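PDB 1QHQ: auracyanin-B-2 from Chloroflexus aurantiacus, which carries electrons as a blue copper protein, probably serving as a soluble acceptor for the membrane-bound alternative complex III. Local coordinates for residues L53-N58 with P125-A130. Numbering follows the deposited sequence.
Sequences LGVQHN and PGHYLA. With CU (copper (II) ion), chain B.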
ATOM      1  N   LEU A  53     -17.971   5.705  -4.002  1.00 21.38           N
ATOM      2  CA  LEU A  53     -18.283   6.137  -2.646  1.00 20.85           C
ATOM      3  C   LEU A  53     -17.797   7.517  -2.335  1.00 21.49           C
ATOM      4  O   LEU A  53     -17.960   8.058  -1.221  1.00 21.02           O
ATOM      5  CB  LEU A  53     -17.631   5.130  -1.638  1.00 18.64           C
ATOM      6  CG  LEU A  53     -18.027   3.683  -1.846  1.00 17.31           C
ATOM      7  CD1 LEU A  53     -17.250   2.752  -0.912  1.00 19.74           C
ATOM      8  CD2 LEU A  53     -19.533   3.498  -1.618  1.00 22.04           C
ATOM      9  N   GLY A  54     -16.889   8.061  -3.191  1.00 20.04           N
ATOM     10  CA  GLY A  54     -16.257   9.334  -2.877  1.00 17.98           C
ATOM     11  C   GLY A  54     -15.197   9.203  -1.802  1.00 14.17           C
ATOM     12  O   GLY A  54     -14.778  10.150  -1.151  1.00 17.39           O
ATOM     13  N   VAL A  55     -14.666   7.952  -1.656  1.00 14.90           N
ATOM     14  CA  VAL A  55     -13.790   7.672  -0.535  1.00 14.96           C
ATOM     15  C   VAL A  55     -12.305   7.594  -0.887  1.00 15.20           C
ATOM     16  O   VAL A  55     -11.933   7.275  -2.017  1.00 16.38           O
ATOM     17  CB  VAL A  55     -14.237   6.398   0.221  1.00 17.95           C
ATOM     18  CG1 VAL A  55     -13.796   5.142  -0.521  1.00 16.98           C
ATOM     19  CG2 VAL A  55     -13.732   6.432   1.653  1.00 16.92           C
ATOM     20  N   GLN A  56     -11.480   7.988   0.033  1.00 15.06           N
ATOM     21  CA  GLN A  56     -10.034   7.945  -0.054  1.00 14.40           C
ATOM     22  C   GLN A  56      -9.453   6.565   0.227  1.00 16.60           C
ATOM     23  O   GLN A  56      -9.968   5.822   1.037  1.00 16.35           O
ATOM     24  CB  GLN A  56      -9.432   8.924   0.953  1.00 12.72           C
ATOM     25  CG  GLN A  56      -9.737  10.380   0.580  1.00 12.68           C
ATOM     26  CD  GLN A  56      -9.529  11.283   1.785  1.00 17.64           C
ATOM     27  OE1 GLN A  56     -10.319  11.186   2.750  1.00 17.88           O
ATOM     28  NE2 GLN A  56      -8.503  12.079   1.779  1.00 21.70           N
ATOM     29  N   HIS A  57      -8.276   6.306  -0.392  1.00 15.37           N
ATOM     30  CA  HIS A  57      -7.607   5.025  -0.215  1.00 12.52           C
ATOM     31  C   HIS A  57      -6.101   5.163  -0.552  1.00 14.81           C
ATOM     32  O   HIS A  57      -5.702   5.998  -1.336  1.00 11.99           O
ATOM     33  CB  HIS A  57      -8.113   3.989  -1.207  1.00  8.65           C
ATOM     34  CG  HIS A  57      -9.519   3.498  -1.101  1.00 11.31           C
ATOM     35  ND1 HIS A  57      -9.994   2.877   0.043  1.00 14.90           N
ATOM     36  CD2 HIS A  57     -10.477   3.377  -2.031  1.00 12.90           C
ATOM     37  CE1 HIS A  57     -11.223   2.458  -0.185  1.00 10.43           C
ATOM     38  NE2 HIS A  57     -11.560   2.752  -1.433  1.00 11.99           N
ATOM     39  N   ASN A  58      -5.344   4.272   0.111  1.00 12.19           N
ATOM     40  CA  ASN A  58      -3.904   4.206  -0.257  1.00 11.08           C
ATOM     41  C   ASN A  58      -3.578   2.706  -0.345  1.00 10.02           C
ATOM     42  O   ASN A  58      -4.392   1.849  -0.211  1.00  9.29           O
ATOM     43  CB  ASN A  58      -2.994   4.938   0.643  1.00 10.58           C
ATOM     44  CG  ASN A  58      -2.808   4.393   2.029  1.00  8.66           C
ATOM     45  OD1 ASN A  58      -3.565   3.475   2.392  1.00 11.58           O
ATOM     46  ND2 ASN A  58      -1.867   4.904   2.801  1.00 13.21           N
ATOM     47  N   PRO A 125      -8.444   5.486   7.969  1.00 15.66           N
ATOM     48  CA  PRO A 125      -9.139   5.023   9.175  1.00 15.90           C
ATOM     49  C   PRO A 125     -10.284   4.099   8.920  1.00 15.30           C
ATOM     50  O   PRO A 125     -11.194   4.350   8.146  1.00 17.15           O
ATOM     51  CB  PRO A 125      -9.632   6.334   9.808  1.00 14.88           C
ATOM     52  CG  PRO A 125      -8.635   7.339   9.386  1.00 16.28           C
ATOM     53  CD  PRO A 125      -8.180   6.926   7.991  1.00 16.21           C
ATOM     54  N   GLY A 126     -10.242   2.903   9.583  1.00 15.59           N
ATOM     55  CA  GLY A 126     -11.273   1.925   9.419  1.00 16.47           C
ATOM     56  C   GLY A 126     -11.175   0.940   8.308  1.00 15.53           C
ATOM     57  O   GLY A 126     -11.804  -0.131   8.321  1.00 16.54           O
ATOM     58  N   HIS A 127     -10.447   1.258   7.204  1.00 14.56           N
ATOM     59  CA  HIS A 127     -10.456   0.385   6.052  1.00 13.37           C
ATOM     60  C   HIS A 127      -9.756  -0.946   6.281  1.00  9.69           C
ATOM     61  O   HIS A 127     -10.277  -1.971   5.853  1.00 12.37           O
ATOM     62  CB  HIS A 127      -9.787   1.160   4.874  1.00 10.97           C
ATOM     63  CG  HIS A 127     -10.689   2.261   4.395  1.00 13.56           C
ATOM     64  ND1 HIS A 127     -10.492   2.862   3.141  1.00  9.43           N
ATOM     65  CD2 HIS A 127     -11.775   2.862   4.906  1.00 17.06           C
ATOM     66  CE1 HIS A 127     -11.458   3.767   2.936  1.00 20.94           C
ATOM     67  NE2 HIS A 127     -12.219   3.766   3.970  1.00 17.62           N
ATOM     68  N   TYR A 128      -8.636  -0.910   6.997  1.00 12.88           N
ATOM     69  CA  TYR A 128      -7.915  -2.166   7.301  1.00 15.56           C
ATOM     70  C   TYR A 128      -8.758  -3.092   8.164  1.00 14.15           C
ATOM     71  O   TYR A 128      -9.052  -4.222   7.760  1.00 15.95           O
ATOM     72  CB  TYR A 128      -6.580  -1.831   7.965  1.00 13.71           C
ATOM     73  CG  TYR A 128      -5.878  -3.070   8.515  1.00 16.80           C
ATOM     74  CD1 TYR A 128      -5.648  -4.163   7.707  1.00 17.85           C
ATOM     75  CD2 TYR A 128      -5.613  -3.163   9.875  1.00 21.38           C
ATOM     76  CE1 TYR A 128      -5.126  -5.339   8.222  1.00 18.30           C
ATOM     77  CE2 TYR A 128      -5.089  -4.339  10.409  1.00 22.78           C
ATOM     78  CZ  TYR A 128      -4.807  -5.385   9.571  1.00 20.72           C
ATOM     79  OH  TYR A 128      -4.324  -6.575  10.099  1.00 22.23           O
ATOM     80  N   LEU A 129      -9.438  -2.499   9.165  1.00 16.22           N
ATOM     81  CA  LEU A 129     -10.359  -3.332   9.982  1.00 18.15           C
ATOM     82  C   LEU A 129     -11.562  -3.772   9.206  1.00 16.39           C
ATOM     83  O   LEU A 129     -12.086  -4.896   9.433  1.00 18.52           O
ATOM     84  CB  LEU A 129     -10.801  -2.558  11.227  1.00 24.73           C
ATOM     85  CG  LEU A 129      -9.715  -2.208  12.238  1.00 31.08           C
ATOM     86  CD1 LEU A 129     -10.321  -1.395  13.387  1.00 34.05           C
ATOM     87  CD2 LEU A 129      -9.032  -3.453  12.766  1.00 32.14           C
ATOM     88  N   ALA A 130     -11.994  -3.031   8.183  1.00 14.29           N
ATOM     89  CA  ALA A 130     -13.083  -3.436   7.348  1.00 13.89           C
ATOM     90  C   ALA A 130     -12.735  -4.502   6.339  1.00 13.96           C
ATOM     91  O   ALA A 130     -13.599  -4.943   5.575  1.00 16.19           O
ATOM     92  CB  ALA A 130     -13.790  -2.261   6.703  1.00 16.04           C
TER
HETATM   93 CU    CU B 141      -9.028   2.510   1.777  1.00 13.92          CU
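H57 and H127 meet through one copper ion, each giving it the ND1 of its imidazole: H57 ND1 and H127 ND1 both sit 2.0 Å from the metal. The two side chains cross at about a right angle and touch rim to rim, neither ring lying over the other, with their planes at 58°. No hydrogen bond joins the nitrogens; the 3.1 Å between H57 ND1 and H127 ND1 is set by the metal they share. In both histidines CG stands anti to the carbonyl carbon, beside the backbone N, but the rings differ in their second torsion, -59° in H57 and -163° in H127, which brings both ND1 atoms to the copper. C122 and M132 complete the type I site of this cupredoxin, in which H57 comes from the loop before strand 60-62 and the other three ligands from the strand 116-121 to strand 133-139 connection. Next to the ligating nitrogen, CE1 of H127 lies 3.2 Å from O of Q56, approaching obliquely. The V55 side chain points against that of H127 and lays CG2 against the ring edge, in its plane, 3.7 Å from H127 CE1. H127 opens a helix-like turn, 127-130, spanned by A130 N donating to G126 O at 2.9 Å, while the ring of F124 also meets the imidazole of H127.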